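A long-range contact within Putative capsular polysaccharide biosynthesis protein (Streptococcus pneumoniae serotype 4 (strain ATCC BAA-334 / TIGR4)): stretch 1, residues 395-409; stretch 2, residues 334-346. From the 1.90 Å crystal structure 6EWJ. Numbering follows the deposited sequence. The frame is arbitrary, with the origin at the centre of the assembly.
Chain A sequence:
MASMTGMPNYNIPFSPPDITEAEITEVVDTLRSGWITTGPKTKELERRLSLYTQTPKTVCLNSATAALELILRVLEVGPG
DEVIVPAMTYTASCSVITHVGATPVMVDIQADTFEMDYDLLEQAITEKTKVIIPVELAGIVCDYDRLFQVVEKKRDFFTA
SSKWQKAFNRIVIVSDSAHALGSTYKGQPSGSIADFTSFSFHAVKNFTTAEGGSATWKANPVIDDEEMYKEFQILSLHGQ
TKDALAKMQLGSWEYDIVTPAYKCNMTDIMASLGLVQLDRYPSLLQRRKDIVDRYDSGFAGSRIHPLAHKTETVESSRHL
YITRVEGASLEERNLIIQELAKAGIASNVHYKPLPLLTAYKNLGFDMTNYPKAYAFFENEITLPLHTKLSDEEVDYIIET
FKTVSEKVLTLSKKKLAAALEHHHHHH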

ATOM      1  N   ASP A 395     -22.254  25.242 -19.444  1.00 38.82           N
ATOM      2  CA  ASP A 395     -23.461  26.053 -19.702  1.00 40.52           C
ATOM      3  C   ASP A 395     -24.721  25.217 -19.547  1.00 40.71           C
ATOM      4  O   ASP A 395     -25.696  25.655 -18.935  1.00 41.46           O
ATOM      5  CB  ASP A 395     -23.410  26.690 -21.087  1.00 42.47           C
ATOM      6  CG  ASP A 395     -22.357  27.788 -21.182  1.00 42.94           C
ATOM      7  OD1 ASP A 395     -21.787  28.219 -20.147  1.00 42.21           O
ATOM      8  OD2 ASP A 395     -22.097  28.239 -22.304  1.00 45.39           O
ATOM      9  N   TYR A 396     -24.674  24.004 -20.077  1.00 40.20           N
ATOM     10  CA  TYR A 396     -25.774  23.051 -19.925  1.00 39.93           C
ATOM     11  C   TYR A 396     -26.038  22.678 -18.458  1.00 37.45           C
ATOM     12  O   TYR A 396     -27.194  22.664 -18.038  1.00 37.63           O
ATOM     13  CB  TYR A 396     -25.509  21.807 -20.775  1.00 40.34           C
ATOM     14  CG  TYR A 396     -26.570  20.751 -20.636  1.00 41.05           C
ATOM     15  CD1 TYR A 396     -27.811  20.895 -21.251  1.00 42.60           C
ATOM     16  CD2 TYR A 396     -26.327  19.590 -19.882  1.00 40.36           C
ATOM     17  CE1 TYR A 396     -28.792  19.912 -21.129  1.00 43.04           C
ATOM     18  CE2 TYR A 396     -27.285  18.606 -19.755  1.00 40.51           C
ATOM     19  CZ  TYR A 396     -28.518  18.768 -20.374  1.00 42.06           C
ATOM     20  OH  TYR A 396     -29.465  17.791 -20.234  1.00 41.79           O
ATOM     21  N   ILE A 397     -24.981  22.424 -17.686  1.00 34.90           N
ATOM     22  CA  ILE A 397     -25.123  22.092 -16.250  1.00 33.09           C
ATOM     23  C   ILE A 397     -25.729  23.288 -15.483  1.00 33.25           C
ATOM     24  O   ILE A 397     -26.647  23.114 -14.687  1.00 32.87           O
ATOM     25  CB  ILE A 397     -23.771  21.646 -15.621  1.00 31.68           C
ATOM     26  CG1 ILE A 397     -23.350  20.278 -16.189  1.00 31.14           C
ATOM     27  CG2 ILE A 397     -23.863  21.530 -14.110  1.00 30.19           C
ATOM     28  CD1 ILE A 397     -21.894  19.923 -15.989  1.00 30.13           C
ATOM     29  N   ILE A 398     -25.221  24.488 -15.738  1.00 33.16           N
ATOM     30  CA  ILE A 398     -25.771  25.709 -15.116  1.00 33.43           C
ATOM     31  C   ILE A 398     -27.294  25.816 -15.329  1.00 34.85           C
ATOM     32  O   ILE A 398     -28.078  25.879 -14.390  1.00 34.40           O
ATOM     33  CB  ILE A 398     -25.053  26.972 -15.659  1.00 33.73           C
ATOM     34  CG1 ILE A 398     -23.624  27.029 -15.143  1.00 32.23           C
ATOM     35  CG2 ILE A 398     -25.777  28.273 -15.237  1.00 34.11           C
ATOM     36  CD1 ILE A 398     -22.749  27.979 -15.928  1.00 33.05           C
ATOM     37  N   GLU A 399     -27.694  25.817 -16.593  1.00 36.79           N
ATOM     38  CA  GLU A 399     -29.067  26.076 -16.911  1.00 38.72           C
ATOM     39  C   GLU A 399     -29.978  24.882 -16.447  1.00 38.30           C
ATOM     40  O   GLU A 399     -31.042  25.126 -15.872  1.00 38.20           O
ATOM     41  CB  GLU A 399     -29.236  26.712 -18.307  1.00 40.87           C
ATOM     42  CG  GLU A 399     -29.258  25.698 -19.371  1.00 42.35           C
ATOM     43  CD  GLU A 399     -30.670  25.153 -19.577  1.00 43.84           C
ATOM     44  OE1 GLU A 399     -31.242  24.578 -18.621  1.00 44.36           O
ATOM     45  OE2 GLU A 399     -31.229  25.337 -20.685  1.00 45.77           O
ATOM     46  N   THR A 400     -29.509  23.627 -16.587  1.00 37.52           N
ATOM     47  CA  THR A 400     -30.261  22.425 -16.120  1.00 36.93           C
ATOM     48  C   THR A 400     -30.421  22.362 -14.592  1.00 35.55           C
ATOM     49  O   THR A 400     -31.503  22.089 -14.088  1.00 35.91           O
ATOM     50  CB  THR A 400     -29.628  21.108 -16.616  1.00 36.87           C
ATOM     51  OG1 THR A 400     -29.498  21.116 -18.042  1.00 37.69           O
ATOM     52  CG2 THR A 400     -30.483  19.908 -16.212  1.00 36.75           C
ATOM     53  N   PHE A 401     -29.358  22.667 -13.860  1.00 34.15           N
ATOM     54  CA  PHE A 401     -29.401  22.638 -12.406  1.00 33.01           C
ATOM     55  C   PHE A 401     -30.403  23.694 -11.869  1.00 34.42           C
ATOM     56  O   PHE A 401     -31.197  23.402 -10.957  1.00 33.52           O
ATOM     57  CB  PHE A 401     -27.975  22.847 -11.858  1.00 31.49           C
ATOM     58  CG  PHE A 401     -27.797  22.611 -10.388  1.00 30.46           C
ATOM     59  CD1 PHE A 401     -28.673  21.817  -9.626  1.00 30.84           C
ATOM     60  CD2 PHE A 401     -26.698  23.151  -9.760  1.00 29.61           C
ATOM     61  CE1 PHE A 401     -28.444  21.607  -8.274  1.00 30.10           C
ATOM     62  CE2 PHE A 401     -26.461  22.944  -8.418  1.00 29.27           C
ATOM     63  CZ  PHE A 401     -27.338  22.179  -7.665  1.00 29.12           C
ATOM     64  N   LYS A 402     -30.398  24.892 -12.465  1.00 35.65           N
ATOM     65  CA  LYS A 402     -31.406  25.904 -12.101  1.00 37.40           C
ATOM     66  C   LYS A 402     -32.836  25.435 -12.368  1.00 38.93           C
ATOM     67  O   LYS A 402     -33.659  25.445 -11.463  1.00 39.45           O
ATOM     68  CB  LYS A 402     -31.193  27.208 -12.854  1.00 38.22           C
ATOM     69  CG  LYS A 402     -29.970  27.985 -12.418  1.00 37.59           C
ATOM     70  CD  LYS A 402     -29.906  29.252 -13.250  1.00 39.09           C
ATOM     71  CE  LYS A 402     -28.527  29.568 -13.721  1.00 39.21           C
ATOM     72  NZ  LYS A 402     -28.498  30.879 -14.435  1.00 40.37           N
ATOM     73  N   THR A 403     -33.098  24.983 -13.597  1.00 40.93           N
ATOM     74  CA  THR A 403     -34.426  24.494 -13.999  1.00 42.77           C
ATOM     75  C   THR A 403     -34.901  23.334 -13.128  1.00 42.72           C
ATOM     76  O   THR A 403     -36.064  23.301 -12.699  1.00 42.96           O
ATOM     77  CB  THR A 403     -34.442  24.059 -15.483  1.00 43.85           C
ATOM     78  OG1 THR A 403     -34.095  25.170 -16.301  1.00 44.46           O
ATOM     79  CG2 THR A 403     -35.835  23.534 -15.932  1.00 45.31           C
ATOM     80  N   VAL A 404     -34.005  22.384 -12.891  1.00 42.40           N
ATOM     81  CA  VAL A 404     -34.328  21.198 -12.101  1.00 42.77           C
ATOM     82  C   VAL A 404     -34.646  21.544 -10.659  1.00 43.54           C
ATOM     83  O   VAL A 404     -35.612  21.029 -10.113  1.00 44.69           O
ATOM     84  CB  VAL A 404     -33.198  20.136 -12.178  1.00 41.82           C
ATOM     85  CG1 VAL A 404     -33.267  19.166 -11.017  1.00 40.91           C
ATOM     86  CG2 VAL A 404     -33.294  19.375 -13.499  1.00 42.67           C
ATOM     87  N   SER A 405     -33.810  22.364 -10.037  1.00 44.41           N
ATOM     88  CA  SER A 405     -34.043  22.818  -8.661  1.00 45.69           C
ATOM     89  C   SER A 405     -35.401  23.505  -8.523  1.00 48.02           C
ATOM     90  O   SER A 405     -36.169  23.196  -7.614  1.00 46.22           O
ATOM     91  CB  SER A 405     -32.941  23.788  -8.208  1.00 45.63           C
ATOM     92  OG  SER A 405     -31.667  23.149  -8.217  1.00 46.45           O
ATOM     93  N   GLU A 406     -35.681  24.445  -9.428  1.00 51.59           N
ATOM     94  CA  GLU A 406     -36.994  25.137  -9.455  1.00 53.98           C
ATOM     95  C   GLU A 406     -38.140  24.132  -9.572  1.00 54.34           C
ATOM     96  O   GLU A 406     -39.088  24.166  -8.797  1.00 54.49           O
ATOM     97  CB  GLU A 406     -37.075  26.117 -10.625  1.00 56.39           C
ATOM     98  CG  GLU A 406     -36.205  27.360 -10.515  1.00 57.24           C
ATOM     99  CD  GLU A 406     -36.169  28.169 -11.811  1.00 60.82           C
ATOM    100  OE1 GLU A 406     -37.254  28.303 -12.439  1.00 64.71           O
ATOM    101  OE2 GLU A 406     -35.080  28.673 -12.202  1.00 60.05           O
ATOM    102  N   LYS A 407     -38.018  23.205 -10.516  1.00 55.71           N
ATOM    103  CA  LYS A 407     -39.042  22.175 -10.717  1.00 56.23           C
ATOM    104  C   LYS A 407     -39.314  21.367  -9.452  1.00 55.84           C
ATOM    105  O   LYS A 407     -40.470  21.208  -9.077  1.00 58.53           O
ATOM    106  CB  LYS A 407     -38.678  21.251 -11.867  1.00 56.25           C
ATOM    107  CG  LYS A 407     -39.723  20.176 -12.183  1.00 57.28           C
ATOM    108  CD  LYS A 407     -39.400  19.339 -13.411  1.00 57.61           C
ATOM    109  CE  LYS A 407     -38.281  18.343 -13.129  1.00 56.90           C
ATOM    110  NZ  LYS A 407     -37.304  18.010 -14.211  1.00 56.79           N
ATOM    111  N   VAL A 408     -38.263  20.893  -8.786  1.00 53.16           N
ATOM    112  CA  VAL A 408     -38.411  20.087  -7.562  1.00 51.92           C
ATOM    113  C   VAL A 408     -39.092  20.884  -6.437  1.00 52.75           C
ATOM    114  O   VAL A 408     -39.983  20.367  -5.766  1.00 51.94           O
ATOM    115  CB  VAL A 408     -37.052  19.520  -7.084  1.00 49.12           C
ATOM    116  CG1 VAL A 408     -37.140  18.916  -5.684  1.00 47.91           C
ATOM    117  CG2 VAL A 408     -36.558  18.474  -8.065  1.00 49.58           C
ATOM    118  N   LEU A 409     -38.687  22.136  -6.242  1.00 53.12           N
ATOM    119  CA  LEU A 409     -39.284  22.958  -5.195  1.00 55.24           C
ATOM    120  C   LEU A 409     -40.728  23.381  -5.525  1.00 59.54           C
ATOM    121  O   LEU A 409     -41.594  23.321  -4.643  1.00 61.50           O
ATOM    122  CB  LEU A 409     -38.402  24.166  -4.881  1.00 54.47           C
ATOM    123  CG  LEU A 409     -37.057  23.749  -4.254  1.00 52.96           C
ATOM    124  CD1 LEU A 409     -36.037  24.873  -4.334  1.00 52.57           C
ATOM    125  CD2 LEU A 409     -37.212  23.273  -2.811  1.00 51.84           C
TER
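Stretch 2, residues 334-346: NLIIQELAKAGIA

At the centre of this contact the side chain of Ile336 drops as a knob into a hole on the first helix formed by Phe401, Val404, Ser405 and Val408. Its CA-to-CB bond points sideways, but with chi1 m and chi2 t the branched chain reaches inward, so that both arms find partners: CG2 lies 3.8 Å from Val404 CG1 and 3.7 Å from Phe401 CE1, while CG1 lies 3.7 Å from Val408 CG2 and CD1 comes to 4.0 Å from Ser405 OG. The methyl CG2 meets the Phe401 ring at its edge. Serine suits this wall of the hole because it is small, and here the backbones come close, with the CA atoms of Ser405 and Ile336 6.1 Å apart. Its hydroxyl is not stranded among apolar groups, since OG donates a hydrogen bond to Phe401 O one turn back, at 2.8 Å.

The frame for this packing is a pair of helices. Stretch 1 is helical throughout, and stretch 2 is helical from Asn334 to Lys342. Their axes approach to 9.5 Å and their directions differ by 135°, so the second helix runs obliquely antiparallel to the first. Register follows accordingly: Ser405 lies nearest Ile336, Phe401 nearest Leu340, and Ile397 nearest Ile345, as the numbering rises along one stretch and falls along the other. Along the first helix, Thr400, Val404 and Val408 recur every fourth residue and point toward the partner, a spacing that keeps them on one side of the helix.

Next to the central knob, Leu340 CD1 packs 4.0 Å from Phe401 CD1. At the far end of the first helix, Val408 CG2 also touches Leu335 CG at 3.9 Å, where two branched apolar side chains meet and withdraw surface from solvent.

Beyond Lys342 the second stretch leaves the helix. Ala343 is the first residue out of helical phi/psi, and Gly344 follows with a phi of 78°, a value that favours glycine. The turn is held by Ile345 N, which donates to Leu340 O at 2.9 Å, and it brings Ile345 back onto the first helix. Ile345 CG2 lies 3.9 Å from Ile397 CG1, and its CD1 lies 3.7 Å from Thr400 CB and 3.6 Å from Tyr396 CE2. Thr400 offers its methyl CG2 to Ala343 CB at 3.6 Å, while its OG1 donates to Tyr396 O at 2.8 Å; threonine thus presents carbon to the contact and satisfies its hydroxyl on its own helix. Ala343, with its single methyl CB pointing toward the first helix, packs directly on Thr400.

The polar edge has two anchors. Tyr396, with chi1 t, extends its ring so that OH donates a 2.6 Å hydrogen bond to Ala343 O, a carbonyl at the turn. Toward the other end, Lys407 NZ forms a salt bridge with Glu339 OE1 at 2.6 Å. Glu339 serves both environments: its CB packs 3.4 Å from Val404 CG1, while its carboxylate also pairs within its own stretch, OE2 lying 3.5 Å from Lys342 NZ.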

ATOM      1  N   ASN A 334     -32.044  14.895  -2.763  1.00 28.87           N
ATOM      2  CA  ASN A 334     -31.838  13.589  -3.404  1.00 29.89           C
ATOM      3  C   ASN A 334     -32.590  13.558  -4.733  1.00 31.00           C
ATOM      4  O   ASN A 334     -32.037  13.078  -5.706  1.00 31.66           O
ATOM      5  CB  ASN A 334     -32.242  12.429  -2.479  1.00 30.40           C
ATOM      6  CG  ASN A 334     -31.402  12.360  -1.200  1.00 30.05           C
ATOM      7  OD1 ASN A 334     -30.313  12.936  -1.084  1.00 28.81           O
ATOM      8  ND2 ASN A 334     -31.927  11.603  -0.208  1.00 30.96           N
ATOM      9  N   LEU A 335     -33.818  14.103  -4.759  1.00 32.30           N
ATOM     10  CA  LEU A 335     -34.616  14.170  -6.004  1.00 34.00           C
ATOM     11  C   LEU A 335     -33.898  14.991  -7.064  1.00 33.48           C
ATOM     12  O   LEU A 335     -33.741  14.523  -8.195  1.00 34.20           O
ATOM     13  CB  LEU A 335     -36.041  14.706  -5.770  1.00 35.60           C
ATOM     14  CG  LEU A 335     -36.987  14.786  -6.995  1.00 37.81           C
ATOM     15  CD1 LEU A 335     -37.021  13.489  -7.827  1.00 38.76           C
ATOM     16  CD2 LEU A 335     -38.391  15.158  -6.577  1.00 39.07           C
ATOM     17  N   ILE A 336     -33.352  16.147  -6.672  1.00 32.57           N
ATOM     18  CA  ILE A 336     -32.552  16.987  -7.604  1.00 32.74           C
ATOM     19  C   ILE A 336     -31.361  16.206  -8.230  1.00 31.93           C
ATOM     20  O   ILE A 336     -31.124  16.281  -9.436  1.00 32.61           O
ATOM     21  CB  ILE A 336     -32.073  18.305  -6.940  1.00 32.17           C
ATOM     22  CG1 ILE A 336     -33.271  19.226  -6.652  1.00 32.92           C
ATOM     23  CG2 ILE A 336     -31.085  19.049  -7.851  1.00 32.30           C
ATOM     24  CD1 ILE A 336     -32.982  20.384  -5.709  1.00 32.43           C
ATOM     25  N   ILE A 337     -30.650  15.418  -7.437  1.00 31.56           N
ATOM     26  CA  ILE A 337     -29.561  14.604  -7.983  1.00 31.68           C
ATOM     27  C   ILE A 337     -30.069  13.611  -9.025  1.00 33.02           C
ATOM     28  O   ILE A 337     -29.490  13.485 -10.104  1.00 32.93           O
ATOM     29  CB  ILE A 337     -28.784  13.870  -6.894  1.00 30.99           C
ATOM     30  CG1 ILE A 337     -27.903  14.883  -6.171  1.00 30.46           C
ATOM     31  CG2 ILE A 337     -27.927  12.742  -7.473  1.00 30.47           C
ATOM     32  CD1 ILE A 337     -27.267  14.320  -4.930  1.00 29.88           C
ATOM     33  N   GLN A 338     -31.158  12.925  -8.723  1.00 35.11           N
ATOM     34  CA  GLN A 338     -31.736  11.975  -9.703  1.00 37.48           C
ATOM     35  C   GLN A 338     -32.254  12.683 -10.989  1.00 37.61           C
ATOM     36  O   GLN A 338     -32.137  12.128 -12.098  1.00 37.00           O
ATOM     37  CB  GLN A 338     -32.816  11.088  -9.052  1.00 39.95           C
ATOM     38  CG  GLN A 338     -32.344  10.248  -7.867  1.00 40.82           C
ATOM     39  CD  GLN A 338     -31.240   9.256  -8.165  1.00 43.30           C
ATOM     40  OE1 GLN A 338     -31.056   8.790  -9.302  1.00 46.78           O
ATOM     41  NE2 GLN A 338     -30.494   8.891  -7.109  1.00 44.08           N
ATOM     42  N   GLU A 339     -32.805  13.892 -10.843  1.00 37.24           N
ATOM     43  CA  GLU A 339     -33.212  14.696 -12.005  1.00 38.22           C
ATOM     44  C   GLU A 339     -32.013  15.182 -12.826  1.00 36.74           C
ATOM     45  O   GLU A 339     -32.090  15.243 -14.050  1.00 37.26           O
ATOM     46  CB  GLU A 339     -34.024  15.916 -11.583  1.00 39.45           C
ATOM     47  CG  GLU A 339     -35.451  15.599 -11.177  1.00 41.32           C
ATOM     48  CD  GLU A 339     -36.315  15.195 -12.351  1.00 43.85           C
ATOM     49  OE1 GLU A 339     -36.194  15.794 -13.450  1.00 45.69           O
ATOM     50  OE2 GLU A 339     -37.128  14.271 -12.183  1.00 46.00           O
ATOM     51  N   LEU A 340     -30.921  15.534 -12.166  1.00 34.70           N
ATOM     52  CA  LEU A 340     -29.664  15.851 -12.892  1.00 34.25           C
ATOM     53  C   LEU A 340     -29.179  14.652 -13.698  1.00 34.09           C
ATOM     54  O   LEU A 340     -28.780  14.781 -14.860  1.00 34.54           O
ATOM     55  CB  LEU A 340     -28.562  16.306 -11.934  1.00 33.10           C
ATOM     56  CG  LEU A 340     -28.737  17.736 -11.371  1.00 33.22           C
ATOM     57  CD1 LEU A 340     -27.703  18.028 -10.290  1.00 32.09           C
ATOM     58  CD2 LEU A 340     -28.606  18.751 -12.498  1.00 33.94           C
ATOM     59  N   ALA A 341     -29.270  13.483 -13.078  1.00 34.14           N
ATOM     60  CA  ALA A 341     -28.844  12.237 -13.703  1.00 34.98           C
ATOM     61  C   ALA A 341     -29.687  11.888 -14.946  1.00 37.32           C
ATOM     62  O   ALA A 341     -29.137  11.505 -15.971  1.00 36.60           O
ATOM     63  CB  ALA A 341     -28.881  11.107 -12.695  1.00 34.51           C
ATOM     64  N   LYS A 342     -31.005  12.104 -14.880  1.00 39.03           N
ATOM     65  CA  LYS A 342     -31.876  11.928 -16.061  1.00 41.69           C
ATOM     66  C   LYS A 342     -31.551  12.882 -17.194  1.00 42.17           C
ATOM     67  O   LYS A 342     -31.833  12.585 -18.353  1.00 42.80           O
ATOM     68  CB  LYS A 342     -33.353  12.080 -15.696  1.00 43.97           C
ATOM     69  CG  LYS A 342     -33.889  10.936 -14.866  1.00 45.09           C
ATOM     70  CD  LYS A 342     -35.358  11.147 -14.546  1.00 47.55           C
ATOM     71  CE  LYS A 342     -35.790  10.267 -13.386  1.00 48.22           C
ATOM     72  NZ  LYS A 342     -37.063  10.782 -12.810  1.00 49.60           N
ATOM     73  N   ALA A 343     -30.983  14.039 -16.843  1.00 41.01           N
ATOM     74  CA  ALA A 343     -30.586  15.056 -17.812  1.00 41.27           C
ATOM     75  C   ALA A 343     -29.122  14.859 -18.297  1.00 40.41           C
ATOM     76  O   ALA A 343     -28.584  15.718 -18.980  1.00 40.43           O
ATOM     77  CB  ALA A 343     -30.786  16.443 -17.200  1.00 40.89           C
ATOM     78  N   GLY A 344     -28.499  13.732 -17.950  1.00 39.85           N
ATOM     79  CA  GLY A 344     -27.144  13.402 -18.398  1.00 38.87           C
ATOM     80  C   GLY A 344     -26.045  14.127 -17.650  1.00 37.38           C
ATOM     81  O   GLY A 344     -24.974  14.369 -18.211  1.00 38.28           O
ATOM     82  N   ILE A 345     -26.319  14.488 -16.390  1.00 35.80           N
ATOM     83  CA  ILE A 345     -25.363  15.182 -15.533  1.00 33.95           C
ATOM     84  C   ILE A 345     -25.079  14.396 -14.260  1.00 31.91           C
ATOM     85  O   ILE A 345     -25.946  14.301 -13.379  1.00 31.39           O
ATOM     86  CB  ILE A 345     -25.890  16.587 -15.147  1.00 34.34           C
ATOM     87  CG1 ILE A 345     -26.112  17.425 -16.402  1.00 35.68           C
ATOM     88  CG2 ILE A 345     -24.898  17.299 -14.237  1.00 33.70           C
ATOM     89  CD1 ILE A 345     -26.959  18.651 -16.182  1.00 36.64           C
ATOM     90  N   ALA A 346     -23.851  13.898 -14.151  1.00 30.60           N
ATOM     91  CA  ALA A 346     -23.381  13.203 -12.956  1.00 29.64           C
ATOM     92  C   ALA A 346     -23.104  14.241 -11.856  1.00 28.47           C
ATOM     93  O   ALA A 346     -22.746  15.390 -12.141  1.00 28.98           O
ATOM     94  CB  ALA A 346     -22.122  12.390 -13.251  1.00 29.05           C
TER